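Squalene synthase HpnC (Alicyclobacillus acidocaldarius subsp. acidocaldarius, PDB 4HD1) probably joins isoprenoid diphosphates on the route to squalene, as members of the squalene/phytoene synthase family do. Local coordinates at residues L34-H39 against A239-L244; P42-V47 against L144-C149; Q166-M171 against A251-I256. All blocks are in the same frame, centred on the assembly; numbering follows the deposited sequence.

Interaction 1. Residues L34-H39 against A239-L244; sequences LFVPRH and ARQLKL
Phe35 lays one face of its ring against the backbone between Arg240 and Gln241, joining two parts of the all-helical isoprenoid synthase fold: the loop between helix 29-32 and helix 41-56, and the first half of helix 236-257. Phe35 buries far more surface here than any other residue of the two segments. The carbonyl carbon of Arg240 lies over the ring centre, 3.9 Å above the plane, while Gln241 N sits over the same face, shifted toward the rim.

Gln241 makes the tight, buried part. Its chain leaves the helix with CG anti to the backbone N and then bends at chi2 (67°), which turns CD back toward the loop. Gln241 OE1 accepts the amide of Phe35, 3.0 Å from Phe35 N, and the N-H is well off straight at 137°. Gln241 OE1 also lies in the ring plane at the edge of Phe35, 3.0 Å from Phe35 CD2. The other end of the amide is engaged too, since NE2 hydrogen-bonds to Val31 O; with both ends held, the amide is fixed in its rotation and ties helix 236-257 to the loop through OE1 and to helix 29-32 through NE2. The backbone oxygen of Phe35 bonds to Arg237, one turn earlier on the helix, and Val36 adds a thin buried margin with CG2 4.1 Å from Gln241 OE1.

The other side is looser. Leu34 is exposed and offers little to the helix. Arg240, also exposed, crosses Phe35 at about a right angle, its guanidinium plane turned 43° from the ring, so it does not stack; NH1 reaches the ring edge, 3.9 Å from Phe35 CD1. Farther round the rim, Leu244 CD2 comes in near the ring plane, 3.6 Å from Phe35 CE2.

Interaction 2. Residues P42-V47 against L144-C149; sequences PHFYSV and LGIFGC. With SO4 (sulfate ion), chain B.
His43 and Ile146 bring their CA atoms to 6.9 Å where helix 41-56 passes the end of helix 137-146, which closes in a Schellman motif: Cys149 N bonds back to Leu144 O (2.8 Å) and Gly148 takes positive phi. From that last turn Ile146 supplies most of its own segment's share. Its CG1 lies anti to the carbonyl carbon (chi1 -67°) and the chain runs on extended to CD1, which reaches farthest into helix 41-56, with CG1 and CG2 also against His43 CB. Ile146 CD1 rests 3.7 Å from His43 O and 3.8 Å from His43 CB. Ile146 CD1 also touches Phe44 CD1 at 3.9 Å, and the side chains of Val47 and Ile146 run past each other in opposite directions, Val47 CG2 to Ile146 CD1 4.1 Å. Phe147 adds a second aromatic: its CE2 comes to the edge of the Phe44 ring, 3.9 Å from CE1, and the two side chains cross at about a right angle.

The side-chain packing is apolar, and His43 ND1 bonds to Thr95 OG1, outside the contact. Tyr45 takes no part in this packing; its OH bonds to O3 of a sulfate ion, probably from the crystallisation liquor, at a modelled 2.4 Å that is too short to take literally. A phenylalanine in place of Tyr45 would probably leave the sulfate with one hydrogen-bond partner fewer, with Ala3 N and Arg19 NE remaining.

Around this buried contact helix 12-25 packs on Pro42, Tyr45 and Ser46, helix 87-99 receives His43 and Ser46, and helix 152-172 meets Leu144 and Cys149; there are no strands.

Interaction 3. Residues Q166-M171 against A251-I256; sequences QVANHM and AILAAI
Asn169 carries the one flat group that reaches across to Ile252: its side chain crosses the isoleucine at about a right angle and puts OD1 3.6 Å from CD1, a van der Waals touch at the amide's oxygen end. The polar needs of that amide are met, weakly, along its own helix, ND2 by Leu165 O and OD1 by Gln172 NE2. The ring of His170 makes no contact with 251-256 and is stacked with Tyr184.

The rest is aliphatic and centres on Ala168. Ala168 CB touches two residues of the other helix, 3.8 Å from Leu253 CD2 and 4.0 Å from Ile252 CG2. Ile252 CG2, anti to the backbone N, also lies 3.4 Å from the Ala168 carbonyl oxygen. With only a methyl at that position the backbones come close, the CA atoms of Ala168 and Leu253 being 6.1 Å apart.

This is helix-on-helix packing inside the all-helical bundle of the isoprenoid synthase fold. Helix 152-172 and helix 236-257 run in roughly the same direction here, their axes 9.4 Å apart at closest approach and inclined by 34°. The first of them leads directly into a sequence that resembles the second aspartate-rich motif of squalene and phytoene synthases.

One turn on, selenomethionine Met171 meets Ile256 through its CB, 3.8 Å from CD1. Beyond CB the chain bends at chi2 and chi3, and its end leads away from 251-256. Helix 207-227 closes over this end: Ile213 and Val217 pack on Ile256, and Glu216 touches Met171.

Interactions 1 and 3 share helix 236-257, one near its start and the other near its end, their centres 22 Å apart. Interactions 1 and 2 are neighbours that touch: Val36 CG2 meets Phe44 CZ at 3.6 Å, and Pro37 packs on Phe147, so the 34-39 loop bridges helix 236-257 and the aromatic pair of interaction 2. Interactions 2 and 3 lie on opposite sides of the chain's centre, linked in sequence by the succession of helix 137-146 and helix 152-172. Both are buried and pack through aliphatic or aromatic carbon. Interaction 1, partly at the surface and made by an irregular loop, is the one whose segments also share a hydrogen bond.

Interaction 1. Residues L34-H39 against A239-L244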
ATOM      1  N   LEU A  34       5.934  14.371  -4.791  1.00 70.76           N
ATOM      2  CA  LEU A  34       6.558  15.702  -4.658  1.00 70.87           C
ATOM      3  C   LEU A  34       8.089  15.693  -4.807  1.00 66.51           C
ATOM      4  O   LEU A  34       8.710  16.729  -5.062  1.00 63.49           O
ATOM      5  CB  LEU A  34       6.157  16.314  -3.307  1.00 71.32           C
ATOM      6  CG  LEU A  34       6.687  17.651  -2.782  1.00 73.19           C
ATOM      7  CD1 LEU A  34       6.072  18.830  -3.518  1.00 69.90           C
ATOM      8  CD2 LEU A  34       6.399  17.748  -1.292  1.00 74.53           C
ATOM      9  N   PHE A  35       8.687  14.515  -4.652  1.00 65.97           N
ATOM     10  CA  PHE A  35      10.132  14.374  -4.674  1.00 64.40           C
ATOM     11  C   PHE A  35      10.647  13.625  -5.883  1.00 58.38           C
ATOM     12  O   PHE A  35      11.856  13.550  -6.096  1.00 58.36           O
ATOM     13  CB  PHE A  35      10.589  13.616  -3.440  1.00 74.22           C
ATOM     14  CG  PHE A  35      10.391  14.362  -2.165  1.00 81.09           C
ATOM     15  CD1 PHE A  35      11.339  15.278  -1.738  1.00 85.25           C
ATOM     16  CD2 PHE A  35       9.257  14.145  -1.385  1.00 86.18           C
ATOM     17  CE1 PHE A  35      11.166  15.955  -0.549  1.00 95.50           C
ATOM     18  CE2 PHE A  35       9.075  14.823  -0.199  1.00118.73           C
ATOM     19  CZ  PHE A  35      10.033  15.727   0.219  1.00101.98           C
ATOM     20  N   VAL A  36       9.735  13.052  -6.657  1.00 55.89           N
ATOM     21  CA  VAL A  36      10.112  12.177  -7.761  1.00 52.48           C
ATOM     22  C   VAL A  36      10.597  13.017  -8.947  1.00 52.83           C
ATOM     23  O   VAL A  36       9.865  13.905  -9.412  1.00 53.22           O
ATOM     24  CB  VAL A  36       8.942  11.238  -8.162  1.00 49.80           C
ATOM     25  CG1 VAL A  36       9.358  10.296  -9.285  1.00 47.84           C
ATOM     26  CG2 VAL A  36       8.451  10.446  -6.947  1.00 47.67           C
ATOM     27  N   PRO A  37      11.832  12.740  -9.437  1.00 52.53           N
ATOM     28  CA  PRO A  37      12.384  13.476 -10.589  1.00 53.90           C
ATOM     29  C   PRO A  37      11.499  13.307 -11.813  1.00 54.61           C
ATOM     30  O   PRO A  37      10.844  12.269 -11.954  1.00 53.00           O
ATOM     31  CB  PRO A  37      13.747  12.804 -10.851  1.00 51.43           C
ATOM     32  CG  PRO A  37      13.978  11.849  -9.730  1.00 50.96           C
ATOM     33  CD  PRO A  37      12.676  11.595  -9.039  1.00 50.38           C
ATOM     34  N   ARG A  38      11.497  14.303 -12.700  1.00 61.21           N
ATOM     35  CA  ARG A  38      10.642  14.265 -13.888  1.00 63.87           C
ATOM     36  C   ARG A  38      10.813  12.992 -14.702  1.00 59.17           C
ATOM     37  O   ARG A  38       9.833  12.459 -15.213  1.00 60.47           O
ATOM     38  CB  ARG A  38      10.831  15.492 -14.782  1.00 74.38           C
ATOM     39  CG  ARG A  38      12.275  15.863 -15.057  1.00 89.34           C
ATOM     40  CD  ARG A  38      12.369  16.715 -16.312  1.00107.10           C
ATOM     41  NE  ARG A  38      13.045  17.979 -16.029  1.00119.96           N
ATOM     42  CZ  ARG A  38      12.434  19.067 -15.567  1.00132.37           C
ATOM     43  NH1 ARG A  38      11.122  19.060 -15.334  1.00112.89           N
ATOM     44  NH2 ARG A  38      13.137  20.170 -15.336  1.00133.21           N
ATOM     45  N   HIS A  39      12.040  12.494 -14.819  1.00 57.66           N
ATOM     46  CA  HIS A  39      12.264  11.309 -15.642  1.00 57.26           C
ATOM     47  C   HIS A  39      11.775  10.042 -14.995  1.00 53.77           C
ATOM     48  O   HIS A  39      11.720   9.001 -15.648  1.00 52.58           O
ATOM     49  CB  HIS A  39      13.723  11.185 -16.074  1.00 60.40           C
ATOM     50  CG  HIS A  39      14.630  10.640 -15.008  1.00 61.72           C
ATOM     51  ND1 HIS A  39      15.153  11.414 -14.038  1.00 65.84           N
ATOM     52  CD2 HIS A  39      15.109   9.350 -14.787  1.00 59.76           C
ATOM     53  CE1 HIS A  39      15.926  10.658 -13.233  1.00 65.20           C
ATOM     54  NE2 HIS A  39      15.895   9.394 -13.693  1.00 62.74           N
ATOM     55  N   ALA A 239      15.066   9.465  -0.443  1.00 51.64           N
ATOM     56  CA  ALA A 239      15.207   9.555   1.012  1.00 50.82           C
ATOM     57  C   ALA A 239      14.187  10.514   1.619  1.00 52.14           C
ATOM     58  O   ALA A 239      13.505  10.165   2.583  1.00 52.79           O
ATOM     59  CB  ALA A 239      16.635   9.943   1.410  1.00 48.75           C
ATOM     60  N   ARG A 240      14.058  11.706   1.039  1.00 53.87           N
ATOM     61  CA  ARG A 240      13.094  12.697   1.530  1.00 56.29           C
ATOM     62  C   ARG A 240      11.646  12.229   1.375  1.00 57.24           C
ATOM     63  O   ARG A 240      10.803  12.511   2.233  1.00 59.04           O
ATOM     64  CB  ARG A 240      13.298  14.045   0.843  1.00 58.37           C
ATOM     65  CG  ARG A 240      14.646  14.689   1.111  1.00 61.39           C
ATOM     66  CD  ARG A 240      14.694  16.131   0.622  1.00 69.13           C
ATOM     67  NE  ARG A 240      15.964  16.412  -0.050  1.00 75.83           N
ATOM     68  CZ  ARG A 240      16.104  16.575  -1.364  1.00 81.62           C
ATOM     69  NH1 ARG A 240      15.049  16.519  -2.171  1.00 96.36           N
ATOM     70  NH2 ARG A 240      17.302  16.807  -1.874  1.00 80.46           N
ATOM     71  N   GLN A 241      11.364  11.508   0.290  1.00 58.67           N
ATOM     72  CA  GLN A 241      10.035  10.928   0.072  1.00 61.91           C
ATOM     73  C   GLN A 241       9.711   9.936   1.186  1.00 61.05           C
ATOM     74  O   GLN A 241       8.632   9.992   1.783  1.00 58.36           O
ATOM     75  CB  GLN A 241       9.950  10.237  -1.295  1.00 62.49           C
ATOM     76  CG  GLN A 241       8.534  10.001  -1.796  1.00 70.44           C
ATOM     77  CD  GLN A 241       7.818  11.305  -2.110  1.00 77.86           C
ATOM     78  OE1 GLN A 241       8.089  11.957  -3.123  1.00 78.23           O
ATOM     79  NE2 GLN A 241       6.906  11.700  -1.229  1.00 83.57           N
ATOM     80  N   LEU A 242      10.660   9.043   1.472  1.00 61.20           N
ATOM     81  CA  LEU A 242      10.503   8.061   2.548  1.00 58.07           C
ATOM     82  C   LEU A 242      10.347   8.731   3.898  1.00 57.43           C
ATOM     83  O   LEU A 242       9.477   8.348   4.677  1.00 58.47           O
ATOM     84  CB  LEU A 242      11.680   7.084   2.592  1.00 53.46           C
ATOM     85  CG  LEU A 242      11.771   6.107   1.421  1.00 52.52           C
ATOM     86  CD1 LEU A 242      13.122   5.415   1.466  1.00 53.16           C
ATOM     87  CD2 LEU A 242      10.630   5.093   1.421  1.00 49.17           C
ATOM     88  N   LYS A 243      11.177   9.737   4.164  1.00 56.61           N
ATOM     89  CA  LYS A 243      11.105  10.457   5.432  1.00 58.64           C
ATOM     90  C   LYS A 243       9.687  10.987   5.615  1.00 61.62           C
ATOM     91  O   LYS A 243       9.067  10.859   6.672  1.00 64.25           O
ATOM     92  CB  LYS A 243      12.126  11.594   5.468  1.00 57.55           C
ATOM     93  CG  LYS A 243      12.062  12.455   6.725  1.00 59.43           C
ATOM     94  CD  LYS A 243      13.325  13.299   6.878  1.00 61.99           C
ATOM     95  CE  LYS A 243      13.121  14.463   7.836  1.00 63.78           C
ATOM     96  NZ  LYS A 243      14.257  15.433   7.786  1.00 70.41           N
ATOM     97  N   LEU A 244       9.161  11.555   4.558  1.00 70.79           N
ATOM     98  CA  LEU A 244       7.863  12.165   4.615  1.00 66.76           C
ATOM     99  C   LEU A 244       6.721  11.150   4.791  1.00 47.03           C
ATOM    100  O   LEU A 244       5.784  11.409   5.548  1.00 47.52           O
ATOM    101  CB  LEU A 244       7.673  13.017   3.381  1.00 41.69           C
ATOM    102  CG  LEU A 244       6.267  13.560   3.187  1.00 41.92           C
ATOM    103  CD1 LEU A 244       5.919  14.560   4.288  1.00 42.46           C
ATOM    104  CD2 LEU A 244       6.174  14.228   1.821  1.00 42.58           C
TER

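Interaction 2. Residues P42-V47 against L144-C149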
ATOM      1  N   PRO A  42       6.789   9.297 -14.742  1.00 49.04           N
ATOM      2  CA  PRO A  42       5.944   8.439 -15.586  1.00 49.18           C
ATOM      3  C   PRO A  42       5.793   7.017 -15.041  1.00 50.19           C
ATOM      4  O   PRO A  42       4.728   6.399 -15.195  1.00 50.95           O
ATOM      5  CB  PRO A  42       6.699   8.406 -16.920  1.00 47.99           C
ATOM      6  CG  PRO A  42       7.415   9.705 -16.958  1.00 48.65           C
ATOM      7  CD  PRO A  42       7.865   9.923 -15.537  1.00 49.68           C
ATOM      8  N   HIS A  43       6.845   6.515 -14.397  1.00 48.83           N
ATOM      9  CA  HIS A  43       6.808   5.183 -13.814  1.00 50.62           C
ATOM     10  C   HIS A  43       5.947   5.140 -12.579  1.00 49.53           C
ATOM     11  O   HIS A  43       5.322   4.115 -12.288  1.00 49.60           O
ATOM     12  CB  HIS A  43       8.221   4.687 -13.563  1.00 53.49           C
ATOM     13  CG  HIS A  43       9.108   4.784 -14.784  1.00 56.73           C
ATOM     14  ND1 HIS A  43       8.844   4.114 -15.925  1.00 59.10           N
ATOM     15  CD2 HIS A  43      10.267   5.528 -15.021  1.00 57.90           C
ATOM     16  CE1 HIS A  43       9.784   4.406 -16.845  1.00 62.54           C
ATOM     17  NE2 HIS A  43      10.655   5.273 -16.291  1.00 61.76           N
ATOM     18  N   PHE A  44       5.879   6.254 -11.849  1.00 49.28           N
ATOM     19  CA  PHE A  44       4.930   6.362 -10.743  1.00 50.05           C
ATOM     20  C   PHE A  44       3.486   6.293 -11.272  1.00 52.35           C
ATOM     21  O   PHE A  44       2.660   5.564 -10.714  1.00 55.94           O
ATOM     22  CB  PHE A  44       5.203   7.608  -9.880  1.00 48.60           C
ATOM     23  CG  PHE A  44       6.181   7.358  -8.758  1.00 50.36           C
ATOM     24  CD1 PHE A  44       7.533   7.131  -9.023  1.00 51.18           C
ATOM     25  CD2 PHE A  44       5.751   7.318  -7.433  1.00 51.88           C
ATOM     26  CE1 PHE A  44       8.432   6.883  -7.989  1.00 51.24           C
ATOM     27  CE2 PHE A  44       6.641   7.073  -6.393  1.00 52.09           C
ATOM     28  CZ  PHE A  44       7.982   6.855  -6.674  1.00 51.64           C
ATOM     29  N   TYR A  45       3.207   7.005 -12.370  1.00 51.10           N
ATOM     30  CA  TYR A  45       1.869   7.029 -12.950  1.00 51.13           C
ATOM     31  C   TYR A  45       1.426   5.654 -13.430  1.00 52.00           C
ATOM     32  O   TYR A  45       0.281   5.263 -13.192  1.00 54.83           O
ATOM     33  CB  TYR A  45       1.746   8.064 -14.076  1.00 50.91           C
ATOM     34  CG  TYR A  45       1.938   9.495 -13.624  1.00 53.09           C
ATOM     35  CD1 TYR A  45       1.234  10.008 -12.531  1.00 55.41           C
ATOM     36  CD2 TYR A  45       2.813  10.346 -14.298  1.00 53.31           C
ATOM     37  CE1 TYR A  45       1.405  11.320 -12.117  1.00 58.04           C
ATOM     38  CE2 TYR A  45       2.992  11.664 -13.891  1.00 55.01           C
ATOM     39  CZ  TYR A  45       2.288  12.145 -12.798  1.00 58.22           C
ATOM     40  OH  TYR A  45       2.461  13.450 -12.385  1.00 60.02           O
ATOM     41  N   SER A  46       2.324   4.910 -14.073  1.00 51.67           N
ATOM     42  CA  SER A  46       1.947   3.583 -14.576  1.00 55.63           C
ATOM     43  C   SER A  46       1.772   2.550 -13.455  1.00 55.25           C
ATOM     44  O   SER A  46       0.884   1.696 -13.526  1.00 55.92           O
ATOM     45  CB  SER A  46       2.934   3.077 -15.629  1.00 56.82           C
ATOM     46  OG  SER A  46       4.231   2.941 -15.085  1.00 60.44           O
ATOM     47  N   VAL A  47       2.608   2.631 -12.420  1.00 53.22           N
ATOM     48  CA  VAL A  47       2.489   1.717 -11.285  1.00 50.39           C
ATOM     49  C   VAL A  47       1.220   2.018 -10.494  1.00 50.92           C
ATOM     50  O   VAL A  47       0.482   1.102 -10.113  1.00 50.62           O
ATOM     51  CB  VAL A  47       3.732   1.754 -10.383  1.00 50.02           C
ATOM     52  CG1 VAL A  47       3.474   1.019  -9.078  1.00 50.09           C
ATOM     53  CG2 VAL A  47       4.913   1.137 -11.117  1.00 48.69           C
ATOM     54  N   LEU A 144      11.287   1.315  -4.775  1.00 55.82           N
ATOM     55  CA  LEU A 144      12.734   1.064  -4.760  1.00 54.47           C
ATOM     56  C   LEU A 144      13.203   0.674  -6.154  1.00 54.81           C
ATOM     57  O   LEU A 144      14.239   1.154  -6.626  1.00 55.91           O
ATOM     58  CB  LEU A 144      13.107  -0.041  -3.763  1.00 51.61           C
ATOM     59  CG  LEU A 144      12.995   0.257  -2.267  1.00 51.31           C
ATOM     60  CD1 LEU A 144      13.281  -1.008  -1.467  1.00 50.78           C
ATOM     61  CD2 LEU A 144      13.942   1.385  -1.870  1.00 51.98           C
ATOM     62  N   GLY A 145      12.420  -0.187  -6.807  1.00 54.36           N
ATOM     63  CA  GLY A 145      12.698  -0.644  -8.167  1.00 53.34           C
ATOM     64  C   GLY A 145      12.818   0.500  -9.154  1.00 56.78           C
ATOM     65  O   GLY A 145      13.741   0.519  -9.984  1.00 61.78           O
ATOM     66  N   ILE A 146      11.900   1.464  -9.056  1.00 56.55           N
ATOM     67  CA  ILE A 146      11.900   2.629  -9.951  1.00 56.34           C
ATOM     68  C   ILE A 146      13.188   3.441  -9.785  1.00 54.81           C
ATOM     69  O   ILE A 146      13.753   3.909 -10.770  1.00 56.37           O
ATOM     70  CB  ILE A 146      10.633   3.504  -9.774  1.00 55.49           C
ATOM     71  CG1 ILE A 146       9.388   2.733 -10.249  1.00 56.84           C
ATOM     72  CG2 ILE A 146      10.764   4.818 -10.542  1.00 52.60           C
ATOM     73  CD1 ILE A 146       8.063   3.406  -9.939  1.00 54.51           C
ATOM     74  N   PHE A 147      13.661   3.558  -8.546  1.00 54.77           N
ATOM     75  CA  PHE A 147      14.882   4.303  -8.220  1.00 55.73           C
ATOM     76  C   PHE A 147      16.195   3.513  -8.344  1.00 59.54           C
ATOM     77  O   PHE A 147      17.255   4.050  -8.037  1.00 63.58           O
ATOM     78  CB  PHE A 147      14.780   4.863  -6.796  1.00 53.11           C
ATOM     79  CG  PHE A 147      14.032   6.160  -6.703  1.00 50.88           C
ATOM     80  CD1 PHE A 147      14.707   7.378  -6.829  1.00 49.17           C
ATOM     81  CD2 PHE A 147      12.652   6.175  -6.489  1.00 50.50           C
ATOM     82  CE1 PHE A 147      14.024   8.585  -6.743  1.00 47.60           C
ATOM     83  CE2 PHE A 147      11.966   7.381  -6.395  1.00 49.36           C
ATOM     84  CZ  PHE A 147      12.654   8.588  -6.528  1.00 48.48           C
ATOM     85  N   GLY A 148      16.131   2.255  -8.781  1.00 60.41           N
ATOM     86  CA  GLY A 148      17.318   1.388  -8.848  1.00 59.03           C
ATOM     87  C   GLY A 148      17.869   0.971  -7.487  1.00 62.42           C
ATOM     88  O   GLY A 148      19.087   0.841  -7.311  1.00 66.68           O
ATOM     89  N   CYS A 149      16.975   0.751  -6.527  1.00 59.44           N
ATOM     90  CA  CYS A 149      17.378   0.436  -5.159  1.00 59.01           C
ATOM     91  C   CYS A 149      16.816  -0.880  -4.636  1.00 60.71           C
ATOM     92  O   CYS A 149      16.783  -1.097  -3.426  1.00 62.97           O
ATOM     93  CB  CYS A 149      16.971   1.571  -4.215  1.00 58.38           C
ATOM     94  SG  CYS A 149      17.865   3.107  -4.515  1.00 65.41           S
TER
HETATM   95  S   SO4 B 301       3.931  15.747 -14.494  1.00 45.10           S
HETATM   96  O1  SO4 B 301       5.170  16.343 -15.066  1.00 46.30           O
HETATM   97  O2  SO4 B 301       3.217  14.933 -15.528  1.00 61.31           O
HETATM   98  O3  SO4 B 301       4.233  14.823 -13.365  1.00 58.05           O
HETATM   99  O4  SO4 B 301       3.115  16.910 -14.006  1.00 45.26           O

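Interaction 3. Residues Q166-M171 against A251-I256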
ATOM      1  N   GLN A 166       0.503   0.940   6.952  1.00 61.37           N
ATOM      2  CA  GLN A 166      -0.793   0.298   6.866  1.00 62.03           C
ATOM      3  C   GLN A 166      -1.405   0.066   8.248  1.00 64.75           C
ATOM      4  O   GLN A 166      -2.609   0.273   8.436  1.00 65.91           O
ATOM      5  CB  GLN A 166      -0.742  -1.009   6.076  1.00 62.30           C
ATOM      6  CG  GLN A 166      -2.143  -1.573   5.867  1.00 69.71           C
ATOM      7  CD  GLN A 166      -2.235  -2.628   4.793  1.00 72.92           C
ATOM      8  OE1 GLN A 166      -1.926  -2.375   3.636  1.00 73.94           O
ATOM      9  NE2 GLN A 166      -2.704  -3.817   5.168  1.00 73.62           N
ATOM     10  N   VAL A 167      -0.593  -0.349   9.214  1.00 63.83           N
ATOM     11  CA  VAL A 167      -1.115  -0.541  10.568  1.00 64.09           C
ATOM     12  C   VAL A 167      -1.608   0.786  11.147  1.00 65.56           C
ATOM     13  O   VAL A 167      -2.742   0.874  11.610  1.00 69.79           O
ATOM     14  CB  VAL A 167      -0.116  -1.245  11.506  1.00 61.95           C
ATOM     15  CG1 VAL A 167      -0.646  -1.260  12.931  1.00 64.12           C
ATOM     16  CG2 VAL A 167       0.134  -2.671  11.035  1.00 58.25           C
ATOM     17  N   ALA A 168      -0.771   1.820  11.088  1.00 66.86           N
ATOM     18  CA  ALA A 168      -1.168   3.161  11.536  1.00 69.04           C
ATOM     19  C   ALA A 168      -2.519   3.575  10.950  1.00 69.57           C
ATOM     20  O   ALA A 168      -3.392   4.066  11.675  1.00 70.27           O
ATOM     21  CB  ALA A 168      -0.097   4.193  11.186  1.00 63.66           C
ATOM     22  N   ASN A 169      -2.683   3.362   9.644  1.00 67.75           N
ATOM     23  CA  ASN A 169      -3.938   3.659   8.955  1.00 69.51           C
ATOM     24  C   ASN A 169      -5.113   2.793   9.395  1.00 68.50           C
ATOM     25  O   ASN A 169      -6.216   3.306   9.574  1.00 71.86           O
ATOM     26  CB  ASN A 169      -3.758   3.599   7.441  1.00 66.87           C
ATOM     27  CG  ASN A 169      -3.094   4.836   6.899  1.00 72.26           C
ATOM     28  OD1 ASN A 169      -3.655   5.925   6.960  1.00 81.75           O
ATOM     29  ND2 ASN A 169      -1.884   4.682   6.387  1.00 71.62           N
ATOM     30  N   HIS A 170      -4.876   1.495   9.574  1.00 67.32           N
ATOM     31  CA  HIS A 170      -5.895   0.605  10.133  1.00 71.05           C
ATOM     32  C   HIS A 170      -6.388   1.106  11.464  1.00 75.09           C
ATOM     33  O   HIS A 170      -7.596   1.149  11.713  1.00 79.72           O
ATOM     34  CB  HIS A 170      -5.365  -0.817  10.294  1.00 69.74           C
ATOM     35  CG  HIS A 170      -5.345  -1.621   9.014  1.00 75.29           C
ATOM     36  ND1 HIS A 170      -6.299  -1.509   8.065  1.00 78.78           N
ATOM     37  CD2 HIS A 170      -4.454  -2.598   8.563  1.00 75.78           C
ATOM     38  CE1 HIS A 170      -6.021  -2.353   7.050  1.00 80.83           C
ATOM     39  NE2 HIS A 170      -4.894  -3.020   7.360  1.00 78.85           N
HETATM   40  N   MSE A 171      -5.457   1.508  12.325  1.00 75.05           N
HETATM   41  CA  MSE A 171      -5.798   1.907  13.690  1.00 78.60           C
HETATM   42  C   MSE A 171      -6.616   3.196  13.754  1.00 79.09           C
HETATM   43  O   MSE A 171      -7.559   3.290  14.536  1.00 82.69           O
HETATM   44  CB  MSE A 171      -4.552   1.989  14.573  1.00 74.97           C
HETATM   45  CG  MSE A 171      -3.819   0.659  14.758  1.00 79.48           C
HETATM   46 SE   MSE A 171      -4.946  -0.831  15.359  1.00 87.75          SE
HETATM   47  CE  MSE A 171      -5.332  -1.719  13.658  1.00 79.48           C
ATOM     48  N   ALA A 251       2.858  10.769  12.673  1.00 69.89           N
ATOM     49  CA  ALA A 251       1.857  11.743  13.105  1.00 73.17           C
ATOM     50  C   ALA A 251       0.493  11.100  13.321  1.00 73.48           C
ATOM     51  O   ALA A 251      -0.281  11.558  14.161  1.00 79.02           O
ATOM     52  CB  ALA A 251       1.759  12.892  12.117  1.00 73.11           C
ATOM     53  N   ILE A 252       0.200  10.038  12.572  1.00 74.06           N
ATOM     54  CA  ILE A 252      -1.050   9.294  12.774  1.00 75.77           C
ATOM     55  C   ILE A 252      -1.024   8.605  14.138  1.00 76.34           C
ATOM     56  O   ILE A 252      -2.001   8.668  14.891  1.00 78.57           O
ATOM     57  CB  ILE A 252      -1.334   8.289  11.631  1.00 74.81           C
ATOM     58  CG1 ILE A 252      -1.720   9.043  10.350  1.00 75.62           C
ATOM     59  CG2 ILE A 252      -2.443   7.309  12.022  1.00 71.09           C
ATOM     60  CD1 ILE A 252      -1.775   8.191   9.093  1.00 77.40           C
ATOM     61  N   LEU A 253       0.105   7.974  14.459  1.00 76.33           N
ATOM     62  CA  LEU A 253       0.296   7.331  15.761  1.00 77.43           C
ATOM     63  C   LEU A 253       0.184   8.340  16.901  1.00 82.64           C
ATOM     64  O   LEU A 253      -0.448   8.065  17.920  1.00 86.12           O
ATOM     65  CB  LEU A 253       1.651   6.620  15.827  1.00 70.60           C
ATOM     66  CG  LEU A 253       1.932   5.490  14.830  1.00 66.61           C
ATOM     67  CD1 LEU A 253       3.310   4.897  15.089  1.00 64.85           C
ATOM     68  CD2 LEU A 253       0.858   4.408  14.857  1.00 64.19           C
ATOM     69  N   ALA A 254       0.791   9.508  16.704  1.00 84.05           N
ATOM     70  CA  ALA A 254       0.805  10.567  17.709  1.00 84.68           C
ATOM     71  C   ALA A 254      -0.596  11.090  18.020  1.00 82.75           C
ATOM     72  O   ALA A 254      -0.904  11.381  19.169  1.00 88.17           O
ATOM     73  CB  ALA A 254       1.728  11.701  17.276  1.00 82.95           C
ATOM     74  N   ALA A 255      -1.444  11.190  17.000  1.00 81.72           N
ATOM     75  CA  ALA A 255      -2.837  11.605  17.194  1.00 87.29           C
ATOM     76  C   ALA A 255      -3.657  10.547  17.938  1.00 90.75           C
ATOM     77  O   ALA A 255      -4.558  10.888  18.709  1.00100.06           O
ATOM     78  CB  ALA A 255      -3.489  11.946  15.862  1.00 82.59           C
ATOM     79  N   ILE A 256      -3.344   9.272  17.700  1.00 86.67           N
ATOM     80  CA  ILE A 256      -3.995   8.158  18.396  1.00 86.62           C
ATOM     81  C   ILE A 256      -3.634   8.185  19.882  1.00 87.55           C
ATOM     82  O   ILE A 256      -4.506   8.049  20.745  1.00 88.20           O
ATOM     83  CB  ILE A 256      -3.640   6.792  17.752  1.00 85.06           C
ATOM     84  CG1 ILE A 256      -4.309   6.663  16.377  1.00 79.24           C
ATOM     85  CG2 ILE A 256      -4.060   5.629  18.650  1.00 79.80           C
ATOM     86  CD1 ILE A 256      -3.715   5.592  15.488  1.00 76.14           C
TER